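Local coordinates for protein GH3 beta-N-acetylglucosaminidase (Paenibacillaceae, PDB 6K5J) that removes terminal beta-linked N-acetylglucosamine residues from sugar chains by hydrolysis, as a family 3 glycoside hydrolase, at residues L53-K61 with T349-V357; L242-E252 with G284-A293. All coordinates share one frame; numbering follows the deposited sequence.

Contact 1 of 2, residues L53-K61 with T349-V357; sequences LAEPAQVAK and TLSSGDTLV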
# COMPACT_ATOMS: atom_id res chain seq x y z
N LEU A 53 8.65 -4.05 13.56
CA LEU A 53 9.49 -4.59 12.50
C LEU A 53 10.85 -3.89 12.51
O LEU A 53 11.01 -2.82 11.91
CB LEU A 53 8.79 -4.45 11.14
CG LEU A 53 7.34 -4.97 11.11
CD1 LEU A 53 6.63 -4.56 9.81
CD2 LEU A 53 7.32 -6.51 11.29
N ALA A 54 11.83 -4.50 13.17
CA ALA A 54 13.19 -3.98 13.20
C ALA A 54 14.10 -4.68 12.19
O ALA A 54 14.73 -4.01 11.36
CB ALA A 54 13.77 -4.09 14.61
N GLU A 55 14.17 -6.01 12.21
CA GLU A 55 15.00 -6.73 11.25
C GLU A 55 14.44 -8.14 11.09
O GLU A 55 13.68 -8.61 11.94
CB GLU A 55 16.47 -6.78 11.72
CG GLU A 55 16.68 -7.63 12.98
CD GLU A 55 18.15 -7.81 13.33
OE1 GLU A 55 18.95 -8.12 12.44
OE2 GLU A 55 18.49 -7.62 14.51
N PRO A 56 14.80 -8.84 10.00
CA PRO A 56 14.21 -10.17 9.74
C PRO A 56 14.28 -11.17 10.89
O PRO A 56 13.28 -11.83 11.17
CB PRO A 56 15.01 -10.65 8.52
CG PRO A 56 15.31 -9.38 7.77
CD PRO A 56 15.54 -8.33 8.83
N ALA A 57 15.44 -11.31 11.54
CA ALA A 57 15.55 -12.30 12.61
C ALA A 57 14.57 -11.98 13.74
O ALA A 57 13.94 -12.89 14.30
CB ALA A 57 16.98 -12.34 13.15
N GLN A 58 14.42 -10.70 14.06
CA GLN A 58 13.50 -10.29 15.12
C GLN A 58 12.05 -10.52 14.73
O GLN A 58 11.23 -10.95 15.56
CB GLN A 58 13.77 -8.81 15.48
CG GLN A 58 12.67 -8.16 16.32
CD GLN A 58 11.59 -7.52 15.45
OE1 GLN A 58 11.88 -6.99 14.38
NE2 GLN A 58 10.35 -7.58 15.89
N VAL A 59 11.69 -10.25 13.46
CA VAL A 59 10.30 -10.43 13.03
C VAL A 59 9.94 -11.92 13.04
O VAL A 59 8.88 -12.31 13.54
CB VAL A 59 10.08 -9.81 11.64
CG1 VAL A 59 8.61 -10.00 11.20
CG2 VAL A 59 10.43 -8.32 11.64
N ALA A 60 10.81 -12.75 12.47
CA ALA A 60 10.57 -14.19 12.48
C ALA A 60 10.42 -14.71 13.91
O ALA A 60 9.53 -15.53 14.20
CB ALA A 60 11.72 -14.91 11.76
N LYS A 61 11.27 -14.24 14.82
CA LYS A 61 11.13 -14.63 16.23
C LYS A 61 9.79 -14.18 16.79
O LYS A 61 9.15 -14.93 17.55
CB LYS A 61 12.25 -14.01 17.06
CG LYS A 61 13.52 -14.83 17.17
CD LYS A 61 14.37 -14.26 18.30
CE LYS A 61 13.47 -13.72 19.42
NZ LYS A 61 14.13 -13.71 20.76
N THR A 349 16.32 -19.91 10.65
CA THR A 349 17.44 -19.68 9.75
C THR A 349 17.94 -18.25 9.79
O THR A 349 18.85 -17.91 9.03
CB THR A 349 17.06 -20.03 8.30
OG1 THR A 349 15.88 -19.30 7.93
CG2 THR A 349 16.81 -21.53 8.16
N LEU A 350 17.36 -17.41 10.65
CA LEU A 350 17.69 -15.99 10.72
C LEU A 350 18.23 -15.65 12.09
O LEU A 350 17.56 -15.90 13.10
CB LEU A 350 16.46 -15.13 10.41
CG LEU A 350 15.86 -15.38 9.02
CD1 LEU A 350 14.56 -14.60 8.84
CD2 LEU A 350 16.87 -14.97 7.97
N SER A 351 19.43 -15.07 12.13
CA SER A 351 20.03 -14.51 13.33
C SER A 351 20.20 -13.02 13.13
O SER A 351 20.24 -12.53 12.00
CB SER A 351 21.39 -15.15 13.64
OG SER A 351 21.28 -16.55 13.72
N SER A 352 20.29 -12.30 14.25
CA SER A 352 20.45 -10.85 14.19
C SER A 352 21.59 -10.49 13.24
O SER A 352 22.66 -11.10 13.27
CB SER A 352 20.71 -10.29 15.59
OG SER A 352 20.76 -8.87 15.55
N GLY A 353 21.33 -9.50 12.38
CA GLY A 353 22.25 -9.13 11.33
C GLY A 353 21.99 -9.80 10.00
O GLY A 353 22.55 -9.35 8.99
N ASP A 354 21.19 -10.86 9.95
CA ASP A 354 20.92 -11.54 8.69
C ASP A 354 20.02 -10.70 7.79
O ASP A 354 19.18 -9.92 8.25
CB ASP A 354 20.26 -12.89 8.94
CG ASP A 354 21.25 -13.97 9.36
OD1 ASP A 354 22.47 -13.70 9.36
OD2 ASP A 354 20.79 -15.08 9.69
N THR A 355 20.18 -10.89 6.48
CA THR A 355 19.35 -10.23 5.48
C THR A 355 18.76 -11.27 4.53
O THR A 355 19.35 -12.33 4.30
CB THR A 355 20.14 -9.20 4.68
OG1 THR A 355 19.25 -8.54 3.76
CG2 THR A 355 21.26 -9.87 3.89
N LEU A 356 17.58 -10.95 4.00
CA LEU A 356 16.98 -11.78 2.95
C LEU A 356 17.33 -11.28 1.56
O LEU A 356 16.96 -11.94 0.57
CB LEU A 356 15.45 -11.82 3.10
CG LEU A 356 14.92 -12.38 4.43
CD1 LEU A 356 13.39 -12.41 4.41
CD2 LEU A 356 15.50 -13.77 4.70
N VAL A 357 18.00 -10.13 1.45
CA VAL A 357 18.37 -9.58 0.15
C VAL A 357 19.36 -10.52 -0.53
O VAL A 357 20.29 -11.03 0.11
CB VAL A 357 18.96 -8.18 0.34
CG1 VAL A 357 19.51 -7.62 -0.98
CG2 VAL A 357 17.92 -7.22 0.93
O HOH W 1 17.89 -10.05 10.65
O HOH W 2 14.82 -15.56 14.19
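A type II beta turn, S351 to D354, is held by E55, the N-cap residue of helix 56-72. This helix belongs to the TIM-barrel domain of the family 3 fold, and the turn lies in the loop that runs from helix 323-339 to helix 359-372. Both carboxylate oxygens of E55 are engaged, each on its syn side and roughly 20° out of the carboxylate plane. OE1 of E55 accepts from G353 N at 2.8 Å in a nearly straight bond (174° at the hydrogen), and OE2 of E55 accepts from S352 OG, also at 2.8 Å. The first torsion of E55 sets CG between its own backbone N and carbonyl carbon (chi1 67°), and the extended chain beyond carries the carboxylate across to the turn. With two donors on two oxygens, its rotation is fixed. Water 1 donates to E55 OE1 and D354 O and accepts from A57 N, tying the acid indirectly to the helix's first turn, whose N-terminal dipole probably favours the charged form. With an alanine at E55 both acceptors would be gone, and G353 N and S352 OG would probably be left without these partners and the turn freer to shift. D354 N closes the turn onto S351 O, and S351 N donates back to D354 OD2 at 2.8 Å, from above that carboxylate. G353 has a positive phi, at which a CB would press on the preceding carbonyl oxygen. Beside these polar bonds, A57 CB sits tightly on the turn's backbone, 3.3 Å from S351 C. L350 lies alongside, its CD1 4.0 Å from P56 CB and 4.1 Å from A60 CB. Water 2 finishes the seam by donating to A57 O at 2.8 Å and to L350 O.

Contact 2 of 2, residues L242-E252 with G284-A293; sequences LPATLSSNVIE and GAVQAVEAGA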
# COMPACT_ATOMS: atom_id res chain seq x y z
N LEU A 242 -24.44 4.62 4.49
CA LEU A 242 -23.58 3.59 5.06
C LEU A 242 -22.41 3.36 4.10
O LEU A 242 -22.65 3.07 2.91
CB LEU A 242 -24.34 2.27 5.27
CG LEU A 242 -25.47 2.26 6.30
CD1 LEU A 242 -26.29 0.97 6.15
CD2 LEU A 242 -24.91 2.39 7.70
N PRO A 243 -21.17 3.47 4.55
CA PRO A 243 -20.05 3.11 3.67
C PRO A 243 -20.09 1.62 3.35
O PRO A 243 -20.77 0.84 4.03
CB PRO A 243 -18.81 3.48 4.50
CG PRO A 243 -19.27 3.38 5.91
CD PRO A 243 -20.73 3.77 5.93
N ALA A 244 -19.37 1.24 2.30
CA ALA A 244 -19.38 -0.16 1.86
C ALA A 244 -19.08 -1.11 3.02
O ALA A 244 -19.68 -2.18 3.12
CB ALA A 244 -18.36 -0.36 0.74
N THR A 245 -18.16 -0.72 3.91
CA THR A 245 -17.81 -1.54 5.06
C THR A 245 -19.01 -1.91 5.91
O THR A 245 -19.04 -2.98 6.52
CB THR A 245 -16.78 -0.79 5.92
OG1 THR A 245 -15.64 -0.50 5.12
CG2 THR A 245 -16.36 -1.62 7.14
N LEU A 246 -20.01 -1.02 6.00
CA LEU A 246 -21.17 -1.21 6.85
C LEU A 246 -22.45 -1.48 6.07
O LEU A 246 -23.54 -1.40 6.65
CB LEU A 246 -21.35 0.01 7.76
CG LEU A 246 -20.11 0.43 8.55
CD1 LEU A 246 -20.41 1.58 9.51
CD2 LEU A 246 -19.50 -0.76 9.31
N SER A 247 -22.36 -1.80 4.79
CA SER A 247 -23.53 -1.90 3.91
C SER A 247 -23.78 -3.35 3.53
O SER A 247 -22.97 -3.96 2.82
CB SER A 247 -23.32 -1.07 2.65
OG SER A 247 -24.25 -1.45 1.66
N SER A 248 -24.93 -3.89 3.95
CA SER A 248 -25.28 -5.23 3.48
C SER A 248 -25.51 -5.24 1.97
O SER A 248 -25.23 -6.25 1.32
CB SER A 248 -26.51 -5.76 4.24
OG SER A 248 -27.59 -4.86 4.15
N ASN A 249 -25.96 -4.11 1.40
CA ASN A 249 -26.11 -4.04 -0.06
C ASN A 249 -24.78 -4.27 -0.78
O ASN A 249 -24.73 -4.97 -1.80
CB ASN A 249 -26.69 -2.69 -0.47
CG ASN A 249 -28.20 -2.66 -0.38
OD1 ASN A 249 -28.80 -3.48 0.31
ND2 ASN A 249 -28.81 -1.71 -1.07
N VAL A 250 -23.70 -3.68 -0.27
CA VAL A 250 -22.40 -3.83 -0.92
C VAL A 250 -21.80 -5.20 -0.63
O VAL A 250 -21.24 -5.85 -1.53
CB VAL A 250 -21.45 -2.70 -0.51
CG1 VAL A 250 -20.08 -2.88 -1.19
CG2 VAL A 250 -22.03 -1.34 -0.87
N ILE A 251 -21.86 -5.67 0.61
CA ILE A 251 -21.14 -6.88 0.97
C ILE A 251 -22.00 -8.12 0.71
O ILE A 251 -21.68 -8.93 -0.16
CB ILE A 251 -20.64 -6.84 2.42
CG1 ILE A 251 -19.67 -5.66 2.62
CG2 ILE A 251 -19.93 -8.13 2.77
CD1 ILE A 251 -19.12 -5.54 4.03
N GLU A 252 -23.09 -8.29 1.47
CA GLU A 252 -23.93 -9.47 1.24
C GLU A 252 -24.53 -9.44 -0.15
O GLU A 252 -24.60 -10.48 -0.83
CB GLU A 252 -25.04 -9.57 2.29
CG GLU A 252 -24.61 -10.05 3.66
CD GLU A 252 -24.03 -11.47 3.68
OE1 GLU A 252 -24.16 -12.21 2.68
OE2 GLU A 252 -23.45 -11.84 4.73
N GLY A 284 -19.55 0.02 14.90
CA GLY A 284 -19.08 -0.29 13.56
C GLY A 284 -18.72 -1.76 13.40
O GLY A 284 -19.01 -2.37 12.37
N ALA A 285 -18.08 -2.34 14.42
CA ALA A 285 -17.77 -3.76 14.39
C ALA A 285 -19.03 -4.60 14.20
O ALA A 285 -19.08 -5.48 13.33
CB ALA A 285 -17.05 -4.17 15.67
N VAL A 286 -20.05 -4.34 15.02
CA VAL A 286 -21.31 -5.07 14.92
C VAL A 286 -21.93 -4.87 13.54
O VAL A 286 -22.37 -5.82 12.89
CB VAL A 286 -22.27 -4.62 16.04
CG1 VAL A 286 -23.65 -5.27 15.87
CG2 VAL A 286 -21.68 -4.95 17.40
N GLN A 287 -21.97 -3.62 13.08
CA GLN A 287 -22.61 -3.34 11.80
C GLN A 287 -21.83 -3.95 10.63
O GLN A 287 -22.44 -4.34 9.63
CB GLN A 287 -22.77 -1.84 11.61
CG GLN A 287 -24.02 -1.29 12.27
CD GLN A 287 -24.08 0.21 12.21
OE1 GLN A 287 -23.92 0.90 13.22
NE2 GLN A 287 -24.32 0.74 11.02
N ALA A 288 -20.50 -4.04 10.75
CA ALA A 288 -19.71 -4.68 9.71
C ALA A 288 -20.03 -6.17 9.59
O ALA A 288 -20.16 -6.70 8.48
CB ALA A 288 -18.22 -4.47 9.99
N VAL A 289 -20.14 -6.87 10.71
CA VAL A 289 -20.52 -8.28 10.65
C VAL A 289 -21.92 -8.41 10.07
O VAL A 289 -22.17 -9.25 9.20
CB VAL A 289 -20.41 -8.94 12.04
CG1 VAL A 289 -21.06 -10.32 12.01
CG2 VAL A 289 -18.94 -9.02 12.48
N GLU A 290 -22.85 -7.55 10.51
CA GLU A 290 -24.21 -7.62 9.98
C GLU A 290 -24.22 -7.38 8.48
O GLU A 290 -25.02 -7.98 7.75
CB GLU A 290 -25.09 -6.60 10.70
CG GLU A 290 -25.41 -6.98 12.14
CD GLU A 290 -26.33 -5.97 12.81
OE1 GLU A 290 -25.97 -4.77 12.82
OE2 GLU A 290 -27.41 -6.36 13.30
N ALA A 291 -23.34 -6.50 7.99
CA ALA A 291 -23.29 -6.23 6.56
C ALA A 291 -22.71 -7.39 5.76
O ALA A 291 -22.98 -7.48 4.56
CB ALA A 291 -22.48 -4.95 6.29
N GLY A 292 -21.91 -8.26 6.39
CA GLY A 292 -21.36 -9.41 5.69
C GLY A 292 -19.87 -9.66 5.89
O GLY A 292 -19.34 -10.64 5.37
N ALA A 293 -19.18 -8.79 6.64
CA ALA A 293 -17.75 -8.96 6.86
C ALA A 293 -17.46 -10.11 7.82
O ALA A 293 -18.26 -10.43 8.71
CB ALA A 293 -17.12 -7.67 7.40
O HOH W 3 -24.90 -3.32 9.07
O HOH W 4 -21.31 -12.89 5.24
O HOH W 5 -24.52 -10.72 7.01
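I251, near the start of helix 249-258, lies against A291 and G292 at the C-terminal end of helix 281-291, where two outer helices of the TIM barrel meet. Its side chain can be followed outward. I251 CB is 3.2 Å from A291 O. I251 CG2, anti to the backbone N, rests on the backbone of the next residue, 3.5 Å from G292 CA. On the other branch CG1 makes no close approach of its own across the contact and carries the tip outward; I251 CD1 reaches A291 CB at 4.1 Å and lies more loosely by A293 CB. The close fit at CG2 depends on G292 lacking a side chain: a CB built on G292 would fall about 2.5 Å from I251 CG2. G292 has a phi of 133° and closes its helix in a Schellman motif.

A291 is covered from a second direction, A291 CB lying 3.4 Å from S247 C and nearly as close to L246 C. Farther back along helix 281-291, L246 CD2 lies over the backbone, 3.5 Å from G284 O and within apolar reach of A288 CB.

Polar links between the segments are sparse. A291 O receives a weak bond from E252 N (134° at the hydrogen) and a CA-H contact from S248 CA at 3.4 Å, the latter almost straight at 167°. E252 bends at chi2 so that CG passes A291 O and OE2 comes over G292 CA; OE2 also forms a salt bridge with R328. Water 5 joins E252 OE2, at 2.8 Å, to E290 O.

One polar cost of the packing is T245 O, buried with no partner in the model. Methyl groups seated on helix backbone, with just a weak direct bond from E252 N, imply a joint made mainly by shape, its charge gathered at the E252-R328 salt bridge.

Overall arrangement
Both contacts involve outer helices of the TIM-barrel domain, yet they share no helix: their centres are 38 Å apart and their nearest atoms about 23 Å, without touching. Contact 2 is mostly buried and local, joining segments 32 residues apart at their closest ends. Contact 1 lies at the surface and spans 288 residues, bringing an early barrel helix to the loop that leads on toward helix 359-372; contact 2 is nested inside that span. Both have bridging waters and apolar packing. The difference lies in the direct bonds: the surface site has two made by one carboxylate, whereas the buried one has a single weak backbone bond.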